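Local coordinates for hypothetical glycoside hydrolase (Parabacteroides distasonis, PDB 3TAW), which is of unknown function but belongs by sequence to a family of carbohydrate-active proteins with a beta-propeller fold, at residues A[17-21]-A[22-26]; A[252-256]-A[257-261]; A[268-271]-A[272-276]; A[315-318]-A[319-323]. One frame throughout, in Å; residues are numbered along the deposited sequence.

In the fold
The chain folds as a beta-propeller of mainly antiparallel sheets, and all four contacts are turns or flank turns. Contacts 1 and 4 lie about 17 Å apart between centres and are the one pair that touches, where R19 NH2 packs on V322 CG1 at 4.2 Å. Contacts 3 and 4, also about 17 Å apart between centres, keep nearest atoms about 8 Å apart. Contact 2, a hairpin end, is 25 to 28 Å from the other three between centres. Its K255 side chain is about 4 Å from the magnesium ion bound at N355 and F356. In contact 4 the T321 side chain is about 4 Å from an unidentified ligand, probably from the crystallisation liquor.

Contact 1. Residues A[17-21]-A[22-26]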
loop_
_atom_site.group_PDB
_atom_site.type_symbol
_atom_site.label_atom_id
_atom_site.label_comp_id
_atom_site.label_asym_id
_atom_site.label_seq_id
_atom_site.Cartn_x
_atom_site.Cartn_y
_atom_site.Cartn_z
ATOM N N PHE A 17 13.759 11.631 -3.741
ATOM C CA PHE A 17 13.301 10.727 -4.795
ATOM C C PHE A 17 13.351 11.380 -6.170
ATOM O O PHE A 17 13.020 12.562 -6.321
ATOM C CB PHE A 17 11.894 10.204 -4.512
ATOM C CG PHE A 17 11.868 9.126 -3.491
ATOM C CD1 PHE A 17 12.342 7.864 -3.802
ATOM C CD2 PHE A 17 11.411 9.376 -2.199
ATOM C CE1 PHE A 17 12.332 6.849 -2.856
ATOM C CE2 PHE A 17 11.396 8.377 -1.251
ATOM C CZ PHE A 17 11.860 7.105 -1.567
ATOM N N GLU A 18 13.791 10.606 -7.154
ATOM C CA GLU A 18 13.825 11.055 -8.541
ATOM C C GLU A 18 13.350 9.915 -9.424
ATOM O O GLU A 18 13.754 8.769 -9.244
ATOM C CB GLU A 18 15.240 11.439 -8.971
ATOM C CG GLU A 18 15.932 12.383 -8.021
ATOM C CD GLU A 18 17.218 12.957 -8.575
ATOM O OE1 GLU A 18 17.690 12.505 -9.640
ATOM O OE2 GLU A 18 17.746 13.890 -7.941
ATOM N N ARG A 19 12.481 10.233 -10.371
ATOM C CA ARG A 19 12.115 9.279 -11.417
ATOM C C ARG A 19 13.321 9.068 -12.329
ATOM O O ARG A 19 13.841 10.029 -12.875
ATOM C CB ARG A 19 10.973 9.842 -12.263
ATOM C CG ARG A 19 9.688 10.111 -11.500
ATOM C CD ARG A 19 8.806 11.091 -12.266
ATOM N NE ARG A 19 7.496 11.301 -11.647
ATOM C CZ ARG A 19 7.274 12.115 -10.621
ATOM N NH1 ARG A 19 8.265 12.814 -10.075
ATOM N NH2 ARG A 19 6.052 12.256 -10.129
ATOM N N PRO A 20 13.775 7.822 -12.515
ATOM C CA PRO A 20 14.903 7.651 -13.451
ATOM C C PRO A 20 14.485 8.063 -14.836
ATOM O O PRO A 20 13.378 7.728 -15.266
ATOM C CB PRO A 20 15.189 6.138 -13.394
ATOM C CG PRO A 20 14.571 5.692 -12.089
ATOM C CD PRO A 20 13.334 6.536 -11.942
ATOM N N THR A 21 15.361 8.781 -15.537
ATOM C CA THR A 21 14.999 9.412 -16.806
ATOM C C THR A 21 14.457 8.402 -17.827
ATOM O O THR A 21 15.118 7.415 -18.157
ATOM C CB THR A 21 16.206 10.177 -17.406
ATOM O OG1 THR A 21 16.786 11.046 -16.402
ATOM C CG2 THR A 21 15.775 11.014 -18.623
ATOM N N GLY A 22 13.239 8.656 -18.301
ATOM C CA GLY A 22 12.652 7.896 -19.400
ATOM C C GLY A 22 12.188 6.477 -19.151
ATOM O O GLY A 22 11.725 5.843 -20.089
ATOM N N VAL A 23 12.257 5.978 -17.911
ATOM C CA VAL A 23 11.949 4.564 -17.626
ATOM C C VAL A 23 10.481 4.274 -17.307
ATOM O O VAL A 23 10.007 3.140 -17.492
ATOM C CB VAL A 23 12.811 3.974 -16.475
ATOM C CG1 VAL A 23 14.280 4.249 -16.705
ATOM C CG2 VAL A 23 12.364 4.472 -15.094
ATOM N N ASN A 24 9.776 5.264 -16.774
ATOM C CA ASN A 24 8.412 5.025 -16.316
ATOM C C ASN A 24 7.399 5.135 -17.431
ATOM O O ASN A 24 7.613 5.887 -18.395
ATOM C CB ASN A 24 8.026 5.984 -15.196
ATOM C CG ASN A 24 8.686 5.638 -13.877
ATOM O OD1 ASN A 24 8.878 4.481 -13.562
ATOM N ND2 ASN A 24 8.976 6.654 -13.076
ATOM N N PRO A 25 6.292 4.381 -17.314
ATOM C CA PRO A 25 5.997 3.402 -16.276
ATOM C C PRO A 25 6.739 2.084 -16.466
ATOM O O PRO A 25 7.028 1.696 -17.606
ATOM C CB PRO A 25 4.494 3.152 -16.439
ATOM C CG PRO A 25 4.177 3.532 -17.844
ATOM C CD PRO A 25 5.244 4.438 -18.345
ATOM N N VAL A 26 6.991 1.392 -15.364
ATOM C CA VAL A 26 7.743 0.148 -15.373
ATOM C C VAL A 26 6.853 -1.107 -15.493
ATOM O O VAL A 26 7.356 -2.175 -15.834
ATOM C CB VAL A 26 8.696 0.054 -14.161
ATOM C CG1 VAL A 26 9.739 1.168 -14.234
ATOM C CG2 VAL A 26 7.914 0.075 -12.848
HETATM O O HOH W 1 10.634 7.962 -15.752
#
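P20 to V23 form a tight surface turn in the long loop before strand 33-36, and the residues flanking it, R19 and N24, come together across its mouth. T21 and G22 have the backbone angles of a type II turn, with G22 at phi 73°, a value that favours glycine. The closing bond is straight but weak: V23 N reaches P20 O at 3.4 Å. Water 1 braces the same carbonyl, donating to P20 O at 2.8 Å and accepting from N24 N at 3.0 Å. On the turn itself, the side chains of P20 and V23 meet at about a right angle. With chi1 at -51°, V23 holds CG2 between its own backbone N and carbonyl carbon, and this methyl lies 3.7 Å from P20 CB. Farther out, N24 ND2 approaches R19 CB at 3.8 Å, while the amide and guanidinium planes stand 81° apart. Both polar ends are committed beyond the turn: R19 NH2 makes a salt bridge with E312, and N24 ND2 bonds to V347 O. The loop thus lies along strand 344-350, where P20 rests on V349, with Y338 of strand 333-340 touching both R19 and N24 and helix 310-313 beside N24.

Contact 2. Residues A[252-256]-A[257-261]; sequences ILTKD and GIVLL
I252 pairs with V259 in antiparallel, hydrogen-bonded fashion: I252 N donates to V259 O at 2.9 Å, and V259 N returns the bond to I252 O at 2.8 Å. L253 comes next, opposite I258 in a non-hydrogen-bonded pair. Its CG is anti to the backbone N (chi1 168°), and CD1 comes to 3.7 Å from I258 CG1, the two chains slanting across each other. T254 turns its side chain to the other face of the sheet, the face of I252 and V259, and pairs with G257. G257 O takes two bonds from this one residue, from T254 N at 2.9 Å and from T254 OG1 at 2.8 Å, the hydroxyl lying along a lone pair. T254 CG2 meets V259 CG2 at 4.0 Å. K255 and D256 then form the tip of the beta hairpin, a type I turn running from T254 to G257 and closed by G257 N on T254 O at 3.2 Å. A weak bond from D256 N to T254 OG1, 3.1 Å long, ties the tip to the threonine hydroxyl as well. G257 sits at phi 135°, in a backbone region that suits glycine. Strand 179-186 runs parallel beside strand 244-254, with T184 OG1 bonded to L253 O, and strand 281-288 lies antiparallel on the far flank, beyond strand 257-265.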
loop_
_atom_site.group_PDB
_atom_site.type_symbol
_atom_site.label_atom_id
_atom_site.label_comp_id
_atom_site.label_asym_id
_atom_site.label_seq_id
_atom_site.Cartn_x
_atom_site.Cartn_y
_atom_site.Cartn_z
ATOM N N ILE A 252 8.436 2.920 8.679
ATOM C CA ILE A 252 9.846 2.695 8.985
ATOM C C ILE A 252 10.248 3.333 10.313
ATOM O O ILE A 252 10.244 4.562 10.444
ATOM C CB ILE A 252 10.770 3.238 7.877
ATOM C CG1 ILE A 252 10.389 2.623 6.526
ATOM C CG2 ILE A 252 12.217 2.894 8.199
ATOM C CD1 ILE A 252 11.239 3.077 5.353
ATOM N N LEU A 253 10.634 2.488 11.267
ATOM C CA LEU A 253 11.073 2.916 12.595
ATOM C C LEU A 253 12.525 3.345 12.489
ATOM O O LEU A 253 13.385 2.510 12.220
ATOM C CB LEU A 253 10.929 1.761 13.590
ATOM C CG LEU A 253 11.564 1.861 14.969
ATOM C CD1 LEU A 253 10.994 3.029 15.710
ATOM C CD2 LEU A 253 11.352 0.521 15.753
ATOM N N THR A 254 12.790 4.632 12.688
ATOM C CA THR A 254 14.145 5.168 12.659
ATOM C C THR A 254 14.463 5.716 14.038
ATOM O O THR A 254 13.576 5.815 14.904
ATOM C CB THR A 254 14.307 6.308 11.606
ATOM O OG1 THR A 254 13.650 7.495 12.073
ATOM C CG2 THR A 254 13.722 5.921 10.194
ATOM N N LYS A 255 15.724 6.105 14.256
ATOM C CA LYS A 255 16.085 6.772 15.524
ATOM C C LYS A 255 15.331 8.080 15.762
ATOM O O LYS A 255 15.186 8.530 16.927
ATOM C CB LYS A 255 17.591 7.055 15.565
ATOM C CG LYS A 255 18.432 5.807 15.633
ATOM C CD LYS A 255 18.265 5.049 16.937
ATOM C CE LYS A 255 18.981 3.718 16.894
ATOM N NZ LYS A 255 18.724 2.893 18.108
ATOM N N ASP A 256 14.891 8.717 14.677
ATOM C CA ASP A 256 14.187 9.996 14.747
ATOM C C ASP A 256 12.677 9.898 14.817
ATOM O O ASP A 256 12.005 10.937 14.892
ATOM C CB ASP A 256 14.611 10.863 13.564
ATOM C CG ASP A 256 16.087 11.172 13.610
ATOM O OD1 ASP A 256 16.514 11.680 14.660
ATOM O OD2 ASP A 256 16.830 10.839 12.659
ATOM N N GLY A 257 12.146 8.673 14.787
ATOM C CA GLY A 257 10.711 8.428 14.840
ATOM C C GLY A 257 10.274 7.407 13.812
ATOM O O GLY A 257 11.101 6.916 13.005
ATOM N N ILE A 258 8.982 7.095 13.827
ATOM C CA ILE A 258 8.412 6.153 12.868
ATOM C C ILE A 258 7.920 6.956 11.673
ATOM O O ILE A 258 7.059 7.824 11.809
ATOM C CB ILE A 258 7.292 5.308 13.481
ATOM C CG1 ILE A 258 7.805 4.502 14.682
ATOM C CG2 ILE A 258 6.688 4.369 12.421
ATOM C CD1 ILE A 258 6.705 3.960 15.598
ATOM N N VAL A 259 8.507 6.695 10.514
ATOM C CA VAL A 259 8.182 7.419 9.300
ATOM C C VAL A 259 7.059 6.692 8.562
ATOM O O VAL A 259 7.182 5.510 8.266
ATOM C CB VAL A 259 9.415 7.541 8.373
ATOM C CG1 VAL A 259 9.053 8.315 7.108
ATOM C CG2 VAL A 259 10.581 8.228 9.117
ATOM N N LEU A 260 5.978 7.417 8.267
ATOM C CA LEU A 260 4.852 6.879 7.514
ATOM C C LEU A 260 4.673 7.651 6.220
ATOM O O LEU A 260 4.383 8.839 6.248
ATOM C CB LEU A 260 3.568 6.947 8.343
ATOM C CG LEU A 260 2.264 6.527 7.663
ATOM C CD1 LEU A 260 2.298 4.995 7.361
ATOM C CD2 LEU A 260 0.983 6.956 8.484
ATOM N N LEU A 261 4.879 6.980 5.089
ATOM C CA LEU A 261 4.525 7.526 3.798
ATOM C C LEU A 261 3.034 7.272 3.570
ATOM O O LEU A 261 2.526 6.176 3.816
ATOM C CB LEU A 261 5.354 6.887 2.678
ATOM C CG LEU A 261 6.745 7.457 2.384
ATOM C CD1 LEU A 261 7.687 7.409 3.606
ATOM C CD2 LEU A 261 7.437 6.763 1.200
#

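Contact 3. Residues A[268-271]-A[272-276]; sequences PGEK and GDTAY. With EDO (1,2-ethanediol), chain R; EDO (1,2-ethanediol), chain O.
Two successive turns, the first from G269 to G272 and the second a type I beta turn from D273 to Y276, shape this part of the exposed loop between strands 257-265 and 281-288, and T274 of the second folds back on G269 and E270 of the first. The first turn is closed by G272 N donating to G269 O at 3.1 Å, from 44° out of the carbonyl plane. The same carbonyl oxygen has T274 CG2 beside it at 3.5 Å. That methyl also lies 3.9 Å from E270 OE2, since the glutamate chain bends at chi2 (-53°) and brings its carboxylate back toward T274, the two side chains meeting at a slant. Y276 N bonding to D273 O closes the second turn, and A275 N bonding to D273 OD1 at 3.0 Å adds an Asx turn inside it, the carboxylate oxygen being met on its anti side, 34° out of the carboxylate plane. N266 ND2 also donates to D273 O, tying the turn back to the loop nearer strand 257-265, and K271 has a backbone bond to G238. P268 packs on N279, and the ring of Y276 reaches K302, P303 and Q306. The other carboxylate oxygen of D273, OD2, accepts from O1 of a 1,2-ethanediol molecule (chain O) at 3.0 Å.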
loop_
_atom_site.group_PDB
_atom_site.type_symbol
_atom_site.label_atom_id
_atom_site.label_comp_id
_atom_site.label_asym_id
_atom_site.label_seq_id
_atom_site.Cartn_x
_atom_site.Cartn_y
_atom_site.Cartn_z
ATOM N N PRO A 268 -11.150 19.819 -3.761
ATOM C CA PRO A 268 -11.215 20.920 -4.720
ATOM C C PRO A 268 -11.432 22.276 -4.029
ATOM O O PRO A 268 -12.100 22.335 -2.990
ATOM C CB PRO A 268 -12.447 20.586 -5.573
ATOM C CG PRO A 268 -12.671 19.115 -5.401
ATOM C CD PRO A 268 -12.214 18.822 -3.987
ATOM N N GLY A 269 -10.868 23.331 -4.604
ATOM C CA GLY A 269 -11.218 24.693 -4.204
ATOM C C GLY A 269 -10.455 25.137 -2.980
ATOM O O GLY A 269 -9.414 24.577 -2.642
ATOM N N GLU A 270 -10.986 26.145 -2.300
ATOM C CA GLU A 270 -10.184 26.875 -1.326
ATOM C C GLU A 270 -9.892 26.111 -0.050
ATOM O O GLU A 270 -8.972 26.470 0.684
ATOM C CB GLU A 270 -10.819 28.241 -1.009
ATOM C CG GLU A 270 -10.754 29.209 -2.187
ATOM C CD GLU A 270 -9.336 29.379 -2.746
ATOM O OE1 GLU A 270 -8.370 29.362 -1.947
ATOM O OE2 GLU A 270 -9.187 29.517 -3.985
ATOM N N LYS A 271 -10.639 25.050 0.229
ATOM C CA LYS A 271 -10.373 24.269 1.433
ATOM C C LYS A 271 -9.339 23.160 1.191
ATOM O O LYS A 271 -8.977 22.438 2.110
ATOM C CB LYS A 271 -11.671 23.735 2.038
ATOM C CG LYS A 271 -12.555 24.838 2.641
ATOM C CD LYS A 271 -11.738 25.881 3.423
ATOM C CE LYS A 271 -12.642 26.930 4.068
ATOM N NZ LYS A 271 -11.925 27.851 5.006
ATOM N N GLY A 272 -8.851 23.055 -0.045
ATOM C CA GLY A 272 -7.660 22.256 -0.351
ATOM C C GLY A 272 -6.462 23.187 -0.516
ATOM O O GLY A 272 -6.517 24.344 -0.119
ATOM N N ASP A 273 -5.376 22.671 -1.080
ATOM C CA ASP A 273 -4.228 23.463 -1.463
ATOM C C ASP A 273 -4.283 23.634 -2.973
ATOM O O ASP A 273 -4.043 22.691 -3.707
ATOM C CB ASP A 273 -2.923 22.768 -1.060
ATOM C CG ASP A 273 -1.706 23.646 -1.285
ATOM O OD1 ASP A 273 -1.762 24.585 -2.127
ATOM O OD2 ASP A 273 -0.692 23.395 -0.615
ATOM N N THR A 274 -4.579 24.851 -3.425
ATOM C CA THR A 274 -4.804 25.106 -4.852
ATOM C C THR A 274 -3.500 25.098 -5.672
ATOM O O THR A 274 -3.531 25.228 -6.906
ATOM C CB THR A 274 -5.567 26.430 -5.049
ATOM O OG1 THR A 274 -4.902 27.466 -4.324
ATOM C CG2 THR A 274 -6.990 26.300 -4.507
ATOM N N ALA A 275 -2.363 24.934 -5.001
ATOM C CA ALA A 275 -1.106 24.639 -5.682
ATOM C C ALA A 275 -1.117 23.270 -6.362
ATOM O O ALA A 275 -0.293 23.007 -7.222
ATOM C CB ALA A 275 0.073 24.749 -4.701
ATOM N N TYR A 276 -2.038 22.388 -5.967
ATOM C CA TYR A 276 -2.121 21.041 -6.534
ATOM C C TYR A 276 -3.470 20.803 -7.195
ATOM O O TYR A 276 -4.476 21.376 -6.803
ATOM C CB TYR A 276 -1.814 19.975 -5.450
ATOM C CG TYR A 276 -0.516 20.291 -4.781
ATOM C CD1 TYR A 276 0.698 19.939 -5.367
ATOM C CD2 TYR A 276 -0.486 21.033 -3.605
ATOM C CE1 TYR A 276 1.901 20.284 -4.770
ATOM C CE2 TYR A 276 0.706 21.377 -3.015
ATOM C CZ TYR A 276 1.883 21.002 -3.602
ATOM O OH TYR A 276 3.049 21.388 -2.999
HETATM C C1 EDO R . -15.690 29.222 5.986
HETATM O O1 EDO R . -15.279 28.065 5.255
HETATM C C2 EDO R . -14.521 29.682 6.846
HETATM O O2 EDO R . -13.306 29.695 6.085
HETATM C C1 EDO O . 1.030 24.198 2.495
HETATM O O1 EDO O . -0.098 24.855 1.915
HETATM C C2 EDO O . 1.998 25.220 3.054
HETATM O O2 EDO O . 1.262 26.157 3.841
#

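Contact 4. Residues A[315-318]-A[319-323]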
loop_
_atom_site.group_PDB
_atom_site.type_symbol
_atom_site.label_atom_id
_atom_site.label_comp_id
_atom_site.label_asym_id
_atom_site.label_seq_id
_atom_site.Cartn_x
_atom_site.Cartn_y
_atom_site.Cartn_z
ATOM N N GLY A 315 -5.768 8.959 -15.827
ATOM C CA GLY A 315 -5.867 7.578 -16.278
ATOM C C GLY A 315 -7.204 7.046 -15.828
ATOM O O GLY A 315 -8.205 7.780 -15.863
ATOM N N GLN A 316 -7.235 5.801 -15.360
ATOM C CA GLN A 316 -8.479 5.232 -14.858
ATOM C C GLN A 316 -9.082 6.148 -13.786
ATOM O O GLN A 316 -10.299 6.315 -13.703
ATOM C CB GLN A 316 -8.297 3.816 -14.296
ATOM C CG GLN A 316 -9.618 3.305 -13.697
ATOM C CD GLN A 316 -9.613 1.893 -13.112
ATOM O OE1 GLN A 316 -10.703 1.335 -12.913
ATOM N NE2 GLN A 316 -8.437 1.330 -12.791
ATOM N N TYR A 317 -8.210 6.719 -12.963
ATOM C CA TYR A 317 -8.577 7.780 -12.042
ATOM C C TYR A 317 -8.278 9.096 -12.744
ATOM O O TYR A 317 -7.118 9.429 -12.967
ATOM C CB TYR A 317 -7.792 7.669 -10.738
ATOM C CG TYR A 317 -8.248 8.694 -9.719
ATOM C CD1 TYR A 317 -9.503 8.588 -9.122
ATOM C CD2 TYR A 317 -7.468 9.797 -9.422
ATOM C CE1 TYR A 317 -9.963 9.557 -8.237
ATOM C CE2 TYR A 317 -7.901 10.761 -8.514
ATOM C CZ TYR A 317 -9.141 10.626 -7.919
ATOM O OH TYR A 317 -9.568 11.572 -7.022
ATOM N N PRO A 318 -9.325 9.844 -13.109
ATOM C CA PRO A 318 -9.072 10.988 -13.983
ATOM C C PRO A 318 -8.278 12.163 -13.408
ATOM O O PRO A 318 -7.642 12.872 -14.184
ATOM C CB PRO A 318 -10.478 11.457 -14.411
ATOM C CG PRO A 318 -11.457 10.671 -13.613
ATOM C CD PRO A 318 -10.763 9.531 -12.954
ATOM N N ALA A 319 -8.316 12.380 -12.089
ATOM C CA ALA A 319 -7.666 13.551 -11.481
ATOM C C ALA A 319 -6.191 13.312 -11.169
ATOM O O ALA A 319 -5.488 14.231 -10.788
ATOM C CB ALA A 319 -8.401 13.972 -10.198
ATOM N N GLY A 320 -5.728 12.076 -11.344
ATOM C CA GLY A 320 -4.318 11.728 -11.187
ATOM C C GLY A 320 -3.947 11.208 -9.812
ATOM O O GLY A 320 -4.511 11.637 -8.801
ATOM N N THR A 321 -2.991 10.279 -9.781
ATOM C CA THR A 321 -2.391 9.840 -8.524
ATOM C C THR A 321 -0.904 9.539 -8.717
ATOM O O THR A 321 -0.441 9.215 -9.818
ATOM C CB THR A 321 -3.022 8.521 -7.936
ATOM O OG1 THR A 321 -2.546 7.395 -8.673
ATOM C CG2 THR A 321 -4.543 8.523 -7.947
ATOM N N VAL A 322 -0.178 9.669 -7.623
ATOM C CA VAL A 322 1.104 8.998 -7.451
ATOM C C VAL A 322 0.950 8.277 -6.123
ATOM O O VAL A 322 1.298 8.801 -5.047
ATOM C CB VAL A 322 2.328 9.960 -7.533
ATOM C CG1 VAL A 322 2.513 10.430 -8.957
ATOM C CG2 VAL A 322 2.231 11.164 -6.572
ATOM N N PHE A 323 0.404 7.053 -6.210
ATOM C CA PHE A 323 -0.119 6.347 -5.053
ATOM C C PHE A 323 0.961 5.423 -4.491
ATOM O O PHE A 323 1.199 4.319 -4.999
ATOM C CB PHE A 323 -1.385 5.564 -5.430
ATOM C CG PHE A 323 -2.195 5.133 -4.241
ATOM C CD1 PHE A 323 -3.074 6.014 -3.613
ATOM C CD2 PHE A 323 -2.027 3.858 -3.714
ATOM C CE1 PHE A 323 -3.805 5.610 -2.503
ATOM C CE2 PHE A 323 -2.753 3.445 -2.603
ATOM C CZ PHE A 323 -3.634 4.308 -2.002
#
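Y317 O is held from two directions along the chain: G320 N approaches it at 3.4 Å in a weak bond across the contact, and G315 N reaches it from the other side in sequence at 3.2 Å. The peptide groups of P318 and A319 lie between these two donors along the chain. With CG anti to the backbone N (chi1 -175°), the tyrosine ring comes alongside the following residues, and A319 CB lies 3.7 Å from Y317 CE2. The methyl of T321 comes closer still, CG2 sitting 3.5 Å from Y317 CD2, with the two side chains at about a right angle. Between them, G320 C lies in the ring plane at its edge, and G320 O is 3.5 Å from Y317 CE2. All this belongs to a type I beta turn, Y317 to G320, which links helix 310-313 to strand 322-330, the first strand of a three-stranded antiparallel sheet of the propeller. G320, the last residue of the turn, has phi 94°, a positive value that glycine adopts easily. P318 O, at the second position of the turn, accepts from S314 OG. The ring itself is anchored outside the turn, its OH bonded to N279 O and its ring in an edge-to-face contact with Y281. A chi1 of 76° sets T321 CG2 against the tyrosine, while OG1 makes weak bonds with A341 N and G339 O.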